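Local coordinates for xyloglucanase (Paenibacillus pabuli, PDB 2JEQ), which probably hydrolyses the beta-1,4-linked glucan backbone of xyloglucan, as a family 5 glycoside hydrolase with a TIM-barrel fold, at residues A[133-138]-A[180-185]; A[88-93]-A[126-131]; A[227-232]-A[262-267]. All coordinates share one frame; numbering follows the deposited sequence.

Contact 1 (A[133-138]-A[180-185]); sequences DGYNSV and MNEVFD. With XYS (alpha-D-xylopyranose), chain B; BGC (beta-D-glucopyranose), chain C; GAL (beta-D-galactopyranose), chain D.
Gly-134 and Tyr-135 meet residues 181-183 in a loop-to-loop contact at the mouth of a TIM barrel, where the chain leaves strands 125-129 and 175-178 and lines the sugar-binding cleft. The Asn-181/Glu-182 pair occupies the place where family 5 enzymes keep their general acid/base, consistent with a catalytic role here. Tyr-135 supplies the polar link. Its CB starts off away from the other loop, but chi1 of -79° sets CG beside the backbone N and swings the ring back, bringing the hydroxyl to the carboxylate. OH donates to Glu-182 OE1 over 2.6 Å, arriving from above the carboxylate plane, and the ring and carboxylate stand 84° apart. That bond limits how the Glu-182 carboxylate can turn, and OE2 is held by His-264 as well. The xylose packs on one face of the same tyrosine ring, with XYS C4 3.8 Å above the plane and over its centre. Asn-181 ND2 donates to BGC O2 at 3.1 Å, while its OD1 is taken by Arg-87, so both ends of the amide are engaged. Ser-137 adds a hydrogen bond to the xylose, OG to XYS O3 at 2.6 Å. Lower down the two backbones run close, and a CB on Gly-134 would press against Val-183 CG2. One water links the two backbones, 2.7 Å from Gly-134 O and from Glu-182 O, and accepts from Phe-184 N at 3.0 Å.

Contact 2 (A[88-93]-A[126-131]); sequences IPVSYL and VIINIH. With BGC (beta-D-glucopyranose), chain C.
His-131 lies alongside Pro-89 and Val-90, and its side chain runs from there to the sugar. CB sits 3.6 Å from Val-90 O, the same carbonyl that accepts from His-131 N at 2.9 Å. With chi1 at -159°, CG is turned away from the backbone N and the ring comes to lie over the proline. Pro-89 CB makes a CH-pi contact with one face of the ring, offset toward the rim and closest to ND1 at 3.4 Å. CE1 comes within 3.2 Å of BGC O2. At the far tip, NE2 is hydrogen-bonded to BGC O3 in an almost straight line of 177°, the sugar meeting the ring at its edge. With an alanine in its place, BGC O3 would probably lose this partner and Pro-89 the ring it packs on. Further back Ile-88, the last residue of TIM-barrel strand 85-88, pairs in parallel with Ile-128 on strand 125-129, its N donating to Ile-127 O at 2.8 Å; the rest of 88-93 is loop. Ile-88 CD1 touches Val-126 CG1, and its CB faces Ile-128 CG2, on the side packed by helix 106-120. Tyr-92 turns its ring edge to Asn-129 O, and a water donating to that carbonyl at 2.6 Å also binds Tyr-92 OH.

Contact 3 (A[227-232]-A[262-267]); sequences WNTNID and SAHYYS. With BGC (beta-D-glucopyranose), chain C.
Thr-229 rests on His-264, backbone against backbone and methyl against ring. CG2 stands over the centre of the imidazole, 3.6 Å from its centroid and only 6° off the normal, a CH-pi contact that covers one face of the ring. Below it His-264 N donates to Thr-229 O at 3.1 Å. The threonine is held in turn from its own side: chi1 of 53° places OG1 between the backbone N and the carbonyl carbon, from where it donates to Asn-228 O at 2.7 Å. The main polar partner of the imidazole is Glu-182, near BGC O1. Two residues on, Ile-231 lays CG1 on Ala-263 CB at 3.8 Å and puts CD1 beside Tyr-265 CD1. The contact belongs to a beta-alpha-beta crossover of the TIM barrel: strand 222-225 leads through helix 231-235 to strand 259-265, and the first turn of that helix is packed against the strand that follows it. Helix 298-313 backs both Ile-231 and Tyr-265. A water ties helix start to strand, accepting from Ile-231 N and donating to His-264 O at 2.8 Å. Behind this shell, Asn-230 is the N-cap, its OD1 accepting from Tyr-233 N, and the turn before it is closed by Asn-230 N donating to Trp-227 O at 2.8 Å. On the sugar side, Tyr-266 OH is hydrogen-bonded to Glu-323, whose place at the end of strand 319-324 is consistent with the nucleophile of family 5.

Contacts 2 and 3 are buried at the ends of barrel strands, each joining a strand to a neighbouring loop or helix start, whereas contact 1, between two loops at the cleft, is only partly buried. Contacts 2 and 3 each add backbone bonds, apolar packing and a CH-pi contact, whereas no direct backbone bond spans contact 1. Contact 1 also sits between the others: Asp-133 takes the backbone N of both Tyr-92 and Leu-93 in contact 2, while toward contact 3 a backbone bond joins Val-183 O to Asn-228 N. Contacts 2 and 3 do not touch each other, their nearest atoms being about 6 Å apart, yet both reach the same barrel sheet and the same glucose.

Contact 1 (A[133-138]-A[180-185])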
loop_
_atom_site.group_PDB
_atom_site.type_symbol
_atom_site.label_atom_id
_atom_site.label_comp_id
_atom_site.label_asym_id
_atom_site.label_seq_id
_atom_site.Cartn_x
_atom_site.Cartn_y
_atom_site.Cartn_z
ATOM N N ASP A 133 0.836 -6.695 -10.775
ATOM C CA ASP A 133 -0.149 -7.036 -11.815
ATOM C C ASP A 133 -0.858 -5.844 -12.433
ATOM O O ASP A 133 -1.212 -5.895 -13.614
ATOM C CB ASP A 133 -1.194 -8.031 -11.292
ATOM C CG ASP A 133 -0.561 -9.308 -10.797
ATOM O OD1 ASP A 133 0.154 -9.243 -9.786
ATOM O OD2 ASP A 133 -0.780 -10.372 -11.409
ATOM N N GLY A 134 -1.021 -4.786 -11.645
ATOM C CA GLY A 134 -1.760 -3.582 -12.069
ATOM C C GLY A 134 -0.944 -2.582 -12.864
ATOM O O GLY A 134 -1.501 -1.605 -13.348
ATOM N N TYR A 135 0.370 -2.837 -13.013
ATOM C CA TYR A 135 1.320 -1.899 -13.649
ATOM C C TYR A 135 1.578 -2.193 -15.115
ATOM O O TYR A 135 1.908 -3.321 -15.480
ATOM C CB TYR A 135 2.691 -1.959 -12.961
ATOM C CG TYR A 135 2.830 -1.211 -11.656
ATOM C CD1 TYR A 135 2.620 0.177 -11.598
ATOM C CD2 TYR A 135 3.271 -1.858 -10.496
ATOM C CE1 TYR A 135 2.747 0.860 -10.419
ATOM C CE2 TYR A 135 3.414 -1.160 -9.290
ATOM C CZ TYR A 135 3.164 0.196 -9.271
ATOM O OH TYR A 135 3.307 0.916 -8.131
ATOM N N ASN A 136 1.475 -1.147 -15.944
ATOM C CA ASN A 136 1.881 -1.199 -17.321
ATOM C C ASN A 136 3.373 -1.475 -17.448
ATOM O O ASN A 136 3.817 -2.079 -18.416
ATOM C CB ASN A 136 1.571 0.139 -18.001
ATOM C CG ASN A 136 0.145 0.242 -18.489
ATOM O OD1 ASN A 136 -0.714 0.831 -17.822
ATOM N ND2 ASN A 136 -0.112 -0.286 -19.682
ATOM N N SER A 137 4.135 -1.027 -16.459
ATOM C CA SER A 137 5.599 -1.056 -16.508
ATOM C C SER A 137 6.200 -2.366 -15.955
ATOM O O SER A 137 7.421 -2.575 -15.997
ATOM C CB SER A 137 6.140 0.145 -15.744
ATOM O OG SER A 137 5.776 0.025 -14.377
ATOM N N VAL A 138 5.346 -3.250 -15.418
ATOM C CA VAL A 138 5.829 -4.522 -14.839
ATOM C C VAL A 138 5.569 -5.608 -15.889
ATOM O O VAL A 138 4.430 -5.776 -16.371
ATOM C CB VAL A 138 5.164 -4.844 -13.445
ATOM C CG1 VAL A 138 5.482 -6.255 -12.937
ATOM C CG2 VAL A 138 5.615 -3.846 -12.398
ATOM N N MET A 180 -6.082 -3.597 -5.132
ATOM C CA MET A 180 -5.004 -3.401 -6.071
ATOM C C MET A 180 -4.086 -2.360 -5.465
ATOM O O MET A 180 -4.334 -1.883 -4.343
ATOM C CB MET A 180 -5.533 -2.979 -7.450
ATOM C CG MET A 180 -6.503 -1.813 -7.404
ATOM S SD MET A 180 -7.692 -1.934 -8.780
ATOM C CE MET A 180 -8.225 -0.232 -8.732
ATOM N N ASN A 181 -3.037 -2.018 -6.194
ATOM C CA ASN A 181 -1.974 -1.190 -5.646
ATOM C C ASN A 181 -2.075 0.184 -6.279
ATOM O O ASN A 181 -2.986 0.937 -5.939
ATOM C CB ASN A 181 -0.591 -1.827 -5.845
ATOM C CG ASN A 181 0.549 -0.894 -5.434
ATOM O OD1 ASN A 181 0.487 -0.231 -4.398
ATOM N ND2 ASN A 181 1.570 -0.803 -6.281
ATOM N N GLU A 182 -1.182 0.494 -7.216
ATOM C CA GLU A 182 -1.227 1.788 -7.924
ATOM C C GLU A 182 -1.693 1.602 -9.363
ATOM O O GLU A 182 -0.931 1.169 -10.245
ATOM C CB GLU A 182 0.130 2.495 -7.882
ATOM C CG GLU A 182 0.595 2.917 -6.494
ATOM C CD GLU A 182 1.986 3.564 -6.494
ATOM O OE1 GLU A 182 2.768 3.386 -7.483
ATOM O OE2 GLU A 182 2.307 4.209 -5.458
ATOM N N VAL A 183 -2.947 1.940 -9.610
ATOM C CA VAL A 183 -3.563 1.566 -10.863
ATOM C C VAL A 183 -3.872 2.826 -11.676
ATOM O O VAL A 183 -4.612 3.686 -11.221
ATOM C CB VAL A 183 -4.836 0.667 -10.640
ATOM C CG1 VAL A 183 -5.592 0.437 -11.935
ATOM C CG2 VAL A 183 -4.459 -0.651 -9.983
ATOM N N PHE A 184 -3.268 2.895 -12.865
ATOM C CA PHE A 184 -3.372 4.011 -13.790
ATOM C C PHE A 184 -2.834 3.633 -15.183
ATOM O O PHE A 184 -2.475 2.468 -15.424
ATOM C CB PHE A 184 -2.786 5.317 -13.196
ATOM C CG PHE A 184 -1.276 5.474 -13.324
ATOM C CD1 PHE A 184 -0.396 4.480 -12.900
ATOM C CD2 PHE A 184 -0.750 6.654 -13.835
ATOM C CE1 PHE A 184 1.009 4.639 -13.021
ATOM C CE2 PHE A 184 0.653 6.840 -13.970
ATOM C CZ PHE A 184 1.529 5.830 -13.553
ATOM N N ASP A 185 -2.810 4.592 -16.109
ATOM C CA ASP A 185 -2.430 4.300 -17.498
ATOM C C ASP A 185 -0.968 4.571 -17.819
ATOM O O ASP A 185 -0.565 4.528 -18.990
ATOM C CB ASP A 185 -3.353 5.046 -18.498
ATOM C CG ASP A 185 -3.375 6.574 -18.291
ATOM O OD1 ASP A 185 -2.843 7.074 -17.262
ATOM O OD2 ASP A 185 -3.940 7.295 -19.175
HETATM C C1 XYS B . 8.451 -1.609 -10.590
HETATM C C2 XYS B . 8.366 -0.992 -11.977
HETATM C C3 XYS B . 7.909 0.449 -11.797
HETATM C C4 XYS B . 6.629 0.539 -10.985
HETATM C C5 XYS B . 6.746 -0.300 -9.704
HETATM O O2 XYS B . 9.646 -0.947 -12.579
HETATM O O3 XYS B . 7.720 1.123 -13.021
HETATM O O4 XYS B . 6.514 1.906 -10.690
HETATM O O5 XYS B . 7.220 -1.605 -10.019
HETATM C C2 BGC C . 5.124 1.180 -5.307
HETATM C C3 BGC C . 6.372 0.385 -4.941
HETATM C C4 BGC C . 7.664 1.166 -5.279
HETATM C C5 BGC C . 7.570 2.606 -4.738
HETATM C C6 BGC C . 8.786 3.528 -4.943
HETATM C C1 BGC C . 5.320 2.539 -4.662
HETATM O O1 BGC C . 4.162 3.331 -4.657
HETATM O O2 BGC C . 3.959 0.531 -4.833
HETATM O O3 BGC C . 6.339 -0.834 -5.629
HETATM O O4 BGC C . 8.773 0.479 -4.742
HETATM O O5 BGC C . 6.399 3.154 -5.332
HETATM O O6 BGC C . 9.135 3.633 -6.315
HETATM C C1 GAL D . 9.903 -2.014 -13.503
HETATM C C2 GAL D . 11.285 -1.784 -14.139
HETATM C C3 GAL D . 11.694 -2.969 -15.018
HETATM C C4 GAL D . 11.429 -4.312 -14.317
HETATM C C5 GAL D . 9.970 -4.343 -13.860
HETATM C C6 GAL D . 9.535 -5.686 -13.273
HETATM O O2 GAL D . 11.248 -0.594 -14.911
HETATM O O3 GAL D . 13.056 -2.884 -15.412
HETATM O O4 GAL D . 12.299 -4.468 -13.203
HETATM O O5 GAL D . 9.789 -3.303 -12.918
HETATM O O6 GAL D . 9.228 -6.536 -14.351
HETATM O O HOH W 1 -0.978 0.978 -12.915
#

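Contact 2 (A[88-93]-A[126-131])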
loop_
_atom_site.group_PDB
_atom_site.type_symbol
_atom_site.label_atom_id
_atom_site.label_comp_id
_atom_site.label_asym_id
_atom_site.label_seq_id
_atom_site.Cartn_x
_atom_site.Cartn_y
_atom_site.Cartn_z
ATOM N N ILE A 88 1.748 -6.176 2.989
ATOM C CA ILE A 88 2.419 -7.223 2.236
ATOM C C ILE A 88 2.024 -7.102 0.767
ATOM O O ILE A 88 1.008 -7.652 0.344
ATOM C CB ILE A 88 2.070 -8.661 2.738
ATOM C CG1 ILE A 88 2.502 -8.844 4.199
ATOM C CG2 ILE A 88 2.738 -9.726 1.810
ATOM C CD1 ILE A 88 2.121 -10.202 4.824
ATOM N N PRO A 89 2.834 -6.379 -0.012
ATOM C CA PRO A 89 2.681 -6.385 -1.457
ATOM C C PRO A 89 2.840 -7.808 -1.993
ATOM O O PRO A 89 3.812 -8.475 -1.641
ATOM C CB PRO A 89 3.844 -5.474 -1.925
ATOM C CG PRO A 89 4.087 -4.577 -0.745
ATOM C CD PRO A 89 3.922 -5.492 0.421
ATOM N N VAL A 90 1.892 -8.272 -2.811
ATOM C CA VAL A 90 2.018 -9.580 -3.489
ATOM C C VAL A 90 1.702 -9.437 -4.968
ATOM O O VAL A 90 0.630 -8.916 -5.340
ATOM C CB VAL A 90 0.998 -10.650 -2.955
ATOM C CG1 VAL A 90 1.367 -12.001 -3.400
ATOM C CG2 VAL A 90 0.839 -10.616 -1.404
ATOM N N SER A 91 2.576 -10.002 -5.800
ATOM C CA SER A 91 2.360 -10.098 -7.244
ATOM C C SER A 91 1.970 -11.507 -7.667
ATOM O O SER A 91 2.444 -12.514 -7.108
ATOM C CB SER A 91 3.643 -9.713 -7.996
ATOM O OG SER A 91 3.797 -8.305 -7.936
ATOM N N TYR A 92 1.117 -11.577 -8.671
ATOM C CA TYR A 92 0.669 -12.853 -9.181
ATOM C C TYR A 92 1.233 -13.180 -10.564
ATOM O O TYR A 92 1.962 -14.164 -10.719
ATOM C CB TYR A 92 -0.850 -12.924 -9.074
ATOM C CG TYR A 92 -1.261 -12.991 -7.602
ATOM C CD1 TYR A 92 -1.443 -14.217 -6.990
ATOM C CD2 TYR A 92 -1.374 -11.833 -6.800
ATOM C CE1 TYR A 92 -1.783 -14.317 -5.594
ATOM C CE2 TYR A 92 -1.739 -11.936 -5.403
ATOM C CZ TYR A 92 -1.936 -13.209 -4.841
ATOM O OH TYR A 92 -2.278 -13.397 -3.505
ATOM N N LEU A 93 0.907 -12.350 -11.553
ATOM C CA LEU A 93 1.561 -12.389 -12.870
ATOM C C LEU A 93 1.552 -13.781 -13.508
ATOM O O LEU A 93 0.472 -14.335 -13.735
ATOM C CB LEU A 93 2.980 -11.774 -12.785
ATOM C CG LEU A 93 3.072 -10.352 -12.175
ATOM C CD1 LEU A 93 4.504 -9.895 -11.853
ATOM C CD2 LEU A 93 2.387 -9.318 -13.041
ATOM N N VAL A 126 -2.723 -7.108 9.010
ATOM C CA VAL A 126 -2.034 -7.581 7.823
ATOM C C VAL A 126 -2.860 -7.174 6.649
ATOM O O VAL A 126 -4.068 -7.361 6.635
ATOM C CB VAL A 126 -1.865 -9.114 7.861
ATOM C CG1 VAL A 126 -0.949 -9.588 6.706
ATOM C CG2 VAL A 126 -1.289 -9.514 9.192
ATOM N N ILE A 127 -2.201 -6.572 5.667
ATOM C CA ILE A 127 -2.860 -6.191 4.444
ATOM C C ILE A 127 -2.194 -6.974 3.319
ATOM O O ILE A 127 -0.967 -6.927 3.171
ATOM C CB ILE A 127 -2.700 -4.671 4.152
ATOM C CG1 ILE A 127 -3.406 -3.815 5.204
ATOM C CG2 ILE A 127 -3.216 -4.328 2.737
ATOM C CD1 ILE A 127 -2.952 -2.367 5.274
ATOM N N ILE A 128 -2.991 -7.688 2.534
ATOM C CA ILE A 128 -2.498 -8.273 1.279
ATOM C C ILE A 128 -3.153 -7.653 0.068
ATOM O O ILE A 128 -4.347 -7.365 0.079
ATOM C CB ILE A 128 -2.613 -9.846 1.202
ATOM C CG1 ILE A 128 -4.052 -10.359 1.383
ATOM C CG2 ILE A 128 -1.655 -10.488 2.219
ATOM C CD1 ILE A 128 -4.117 -11.923 1.278
ATOM N N ASN A 129 -2.378 -7.446 -0.990
ATOM C CA ASN A 129 -2.958 -6.836 -2.182
ATOM C C ASN A 129 -2.670 -7.603 -3.461
ATOM O O ASN A 129 -2.150 -8.730 -3.415
ATOM C CB ASN A 129 -2.530 -5.359 -2.295
ATOM C CG ASN A 129 -1.042 -5.173 -2.658
ATOM O OD1 ASN A 129 -0.552 -4.038 -2.749
ATOM N ND2 ASN A 129 -0.347 -6.261 -2.895
ATOM N N ILE A 130 -3.021 -6.988 -4.594
ATOM C CA ILE A 130 -2.462 -7.329 -5.906
ATOM C C ILE A 130 -1.580 -6.139 -6.348
ATOM O O ILE A 130 -2.074 -5.013 -6.544
ATOM C CB ILE A 130 -3.560 -7.696 -6.937
ATOM C CG1 ILE A 130 -4.298 -8.975 -6.522
ATOM C CG2 ILE A 130 -2.934 -8.002 -8.302
ATOM C CD1 ILE A 130 -5.496 -9.337 -7.428
ATOM N N HIS A 131 -0.268 -6.372 -6.469
ATOM C CA HIS A 131 0.707 -5.276 -6.583
ATOM C C HIS A 131 1.234 -5.081 -8.018
ATOM O O HIS A 131 0.763 -4.191 -8.722
ATOM C CB HIS A 131 1.879 -5.506 -5.608
ATOM C CG HIS A 131 2.654 -4.262 -5.263
ATOM N ND1 HIS A 131 2.315 -3.444 -4.203
ATOM C CD2 HIS A 131 3.748 -3.700 -5.834
ATOM C CE1 HIS A 131 3.169 -2.439 -4.132
ATOM N NE2 HIS A 131 4.050 -2.569 -5.112
HETATM C C2 BGC C . 5.124 1.180 -5.307
HETATM C C3 BGC C . 6.372 0.385 -4.941
HETATM C C4 BGC C . 7.664 1.166 -5.279
HETATM C C5 BGC C . 7.570 2.606 -4.738
HETATM C C6 BGC C . 8.786 3.528 -4.943
HETATM C C1 BGC C . 5.320 2.539 -4.662
HETATM O O1 BGC C . 4.162 3.331 -4.657
HETATM O O2 BGC C . 3.959 0.531 -4.833
HETATM O O3 BGC C . 6.339 -0.834 -5.629
HETATM O O4 BGC C . 8.773 0.479 -4.742
HETATM O O5 BGC C . 6.399 3.154 -5.332
HETATM O O6 BGC C . 9.135 3.633 -6.315
HETATM O O HOH W 2 -3.192 -10.827 -2.304
#

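Contact 3 (A[227-232]-A[262-267])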
loop_
_atom_site.group_PDB
_atom_site.type_symbol
_atom_site.label_atom_id
_atom_site.label_comp_id
_atom_site.label_asym_id
_atom_site.label_seq_id
_atom_site.Cartn_x
_atom_site.Cartn_y
_atom_site.Cartn_z
ATOM N N TRP A 227 -7.292 6.641 -8.383
ATOM C CA TRP A 227 -6.358 6.767 -9.481
ATOM C C TRP A 227 -4.908 6.965 -9.025
ATOM O O TRP A 227 -4.577 7.977 -8.381
ATOM C CB TRP A 227 -6.747 7.953 -10.361
ATOM C CG TRP A 227 -5.967 8.028 -11.669
ATOM C CD1 TRP A 227 -4.868 8.796 -11.941
ATOM C CD2 TRP A 227 -6.249 7.300 -12.862
ATOM N NE1 TRP A 227 -4.454 8.597 -13.246
ATOM C CE2 TRP A 227 -5.292 7.688 -13.833
ATOM C CE3 TRP A 227 -7.243 6.377 -13.219
ATOM C CZ2 TRP A 227 -5.279 7.157 -15.136
ATOM C CZ3 TRP A 227 -7.234 5.854 -14.521
ATOM C CH2 TRP A 227 -6.251 6.235 -15.456
ATOM N N ASN A 228 -4.057 6.012 -9.387
ATOM C CA ASN A 228 -2.612 6.022 -9.041
ATOM C C ASN A 228 -2.336 6.225 -7.558
ATOM O O ASN A 228 -1.312 6.800 -7.192
ATOM C CB ASN A 228 -1.898 7.095 -9.859
ATOM C CG ASN A 228 -0.414 6.807 -10.077
ATOM O OD1 ASN A 228 0.034 5.667 -10.014
ATOM N ND2 ASN A 228 0.344 7.861 -10.370
ATOM N N THR A 229 -3.227 5.713 -6.706
ATOM C CA THR A 229 -3.276 6.068 -5.262
ATOM C C THR A 229 -3.006 7.567 -4.996
ATOM O O THR A 229 -2.323 7.928 -4.039
ATOM C CB THR A 229 -2.290 5.245 -4.390
ATOM O OG1 THR A 229 -0.971 5.344 -4.932
ATOM C CG2 THR A 229 -2.695 3.785 -4.284
ATOM N N ASN A 230 -3.509 8.431 -5.858
ATOM C CA ASN A 230 -3.208 9.847 -5.781
ATOM C C ASN A 230 -4.346 10.603 -5.077
ATOM O O ASN A 230 -5.488 10.576 -5.529
ATOM C CB ASN A 230 -2.924 10.372 -7.193
ATOM C CG ASN A 230 -2.639 11.899 -7.247
ATOM O OD1 ASN A 230 -3.552 12.739 -7.138
ATOM N ND2 ASN A 230 -1.381 12.247 -7.487
ATOM N N ILE A 231 -4.030 11.269 -3.968
ATOM C CA ILE A 231 -5.043 11.988 -3.156
ATOM C C ILE A 231 -5.903 12.952 -3.988
ATOM O O ILE A 231 -7.119 12.947 -3.866
ATOM C CB ILE A 231 -4.401 12.751 -1.954
ATOM C CG1 ILE A 231 -3.939 11.770 -0.871
ATOM C CG2 ILE A 231 -5.393 13.720 -1.324
ATOM C CD1 ILE A 231 -2.865 12.345 0.092
ATOM N N ASP A 232 -5.270 13.760 -4.834
ATOM C CA ASP A 232 -5.980 14.799 -5.574
ATOM C C ASP A 232 -6.978 14.157 -6.524
ATOM O O ASP A 232 -8.154 14.559 -6.587
ATOM C CB ASP A 232 -5.004 15.685 -6.363
ATOM C CG ASP A 232 -4.422 16.817 -5.535
ATOM O OD1 ASP A 232 -4.746 16.935 -4.335
ATOM O OD2 ASP A 232 -3.629 17.607 -6.116
ATOM N N SER A 262 -7.610 3.739 0.203
ATOM C CA SER A 262 -6.160 3.827 0.071
ATOM C C SER A 262 -5.687 5.091 -0.657
ATOM O O SER A 262 -6.335 5.586 -1.588
ATOM C CB SER A 262 -5.657 2.630 -0.726
ATOM O OG SER A 262 -4.273 2.718 -0.972
ATOM N N ALA A 263 -4.543 5.589 -0.210
ATOM C CA ALA A 263 -3.764 6.570 -0.910
ATOM C C ALA A 263 -2.326 6.359 -0.427
ATOM O O ALA A 263 -2.075 5.778 0.634
ATOM C CB ALA A 263 -4.228 7.975 -0.592
ATOM N N HIS A 264 -1.405 6.809 -1.245
ATOM C CA HIS A 264 0.017 6.789 -0.955
ATOM C C HIS A 264 0.432 8.239 -1.013
ATOM O O HIS A 264 -0.247 9.067 -1.633
ATOM C CB HIS A 264 0.772 6.007 -2.048
ATOM C CG HIS A 264 0.437 4.553 -2.099
ATOM N ND1 HIS A 264 0.900 3.718 -3.095
ATOM C CD2 HIS A 264 -0.330 3.781 -1.287
ATOM C CE1 HIS A 264 0.454 2.495 -2.874
ATOM N NE2 HIS A 264 -0.291 2.509 -1.783
ATOM N N TYR A 265 1.568 8.525 -0.397
ATOM C CA TYR A 265 2.072 9.858 -0.262
ATOM C C TYR A 265 3.603 9.856 -0.363
ATOM O O TYR A 265 4.284 9.274 0.488
ATOM C CB TYR A 265 1.625 10.413 1.095
ATOM C CG TYR A 265 1.810 11.893 1.178
ATOM C CD1 TYR A 265 0.972 12.753 0.462
ATOM C CD2 TYR A 265 2.844 12.443 1.923
ATOM C CE1 TYR A 265 1.130 14.127 0.514
ATOM C CE2 TYR A 265 3.027 13.847 1.969
ATOM C CZ TYR A 265 2.148 14.673 1.265
ATOM O OH TYR A 265 2.289 16.057 1.289
ATOM N N TYR A 266 4.132 10.480 -1.411
ATOM C CA TYR A 266 5.568 10.670 -1.572
ATOM C C TYR A 266 5.866 12.097 -2.046
ATOM O O TYR A 266 6.814 12.323 -2.797
ATOM C CB TYR A 266 6.131 9.709 -2.618
ATOM C CG TYR A 266 6.129 8.233 -2.285
ATOM C CD1 TYR A 266 7.247 7.638 -1.721
ATOM C CD2 TYR A 266 5.057 7.425 -2.640
ATOM C CE1 TYR A 266 7.281 6.288 -1.436
ATOM C CE2 TYR A 266 5.062 6.050 -2.347
ATOM C CZ TYR A 266 6.192 5.499 -1.753
ATOM O OH TYR A 266 6.249 4.174 -1.488
ATOM N N SER A 267 5.040 13.062 -1.636
ATOM C CA SER A 267 5.256 14.442 -2.045
ATOM C C SER A 267 6.069 15.158 -0.950
ATOM O O SER A 267 5.867 14.908 0.216
ATOM C CB SER A 267 3.902 15.133 -2.267
ATOM O OG SER A 267 3.165 14.426 -3.255
HETATM C C2 BGC C . 5.124 1.180 -5.307
HETATM C C3 BGC C . 6.372 0.385 -4.941
HETATM C C4 BGC C . 7.664 1.166 -5.279
HETATM C C5 BGC C . 7.570 2.606 -4.738
HETATM C C6 BGC C . 8.786 3.528 -4.943
HETATM C C1 BGC C . 5.320 2.539 -4.662
HETATM O O1 BGC C . 4.162 3.331 -4.657
HETATM O O2 BGC C . 3.959 0.531 -4.833
HETATM O O3 BGC C . 6.339 -0.834 -5.629
HETATM O O4 BGC C . 8.773 0.479 -4.742
HETATM O O5 BGC C . 6.399 3.154 -5.332
HETATM O O6 BGC C . 9.135 3.633 -6.315
HETATM O O HOH W 3 -1.151 11.343 -3.088
#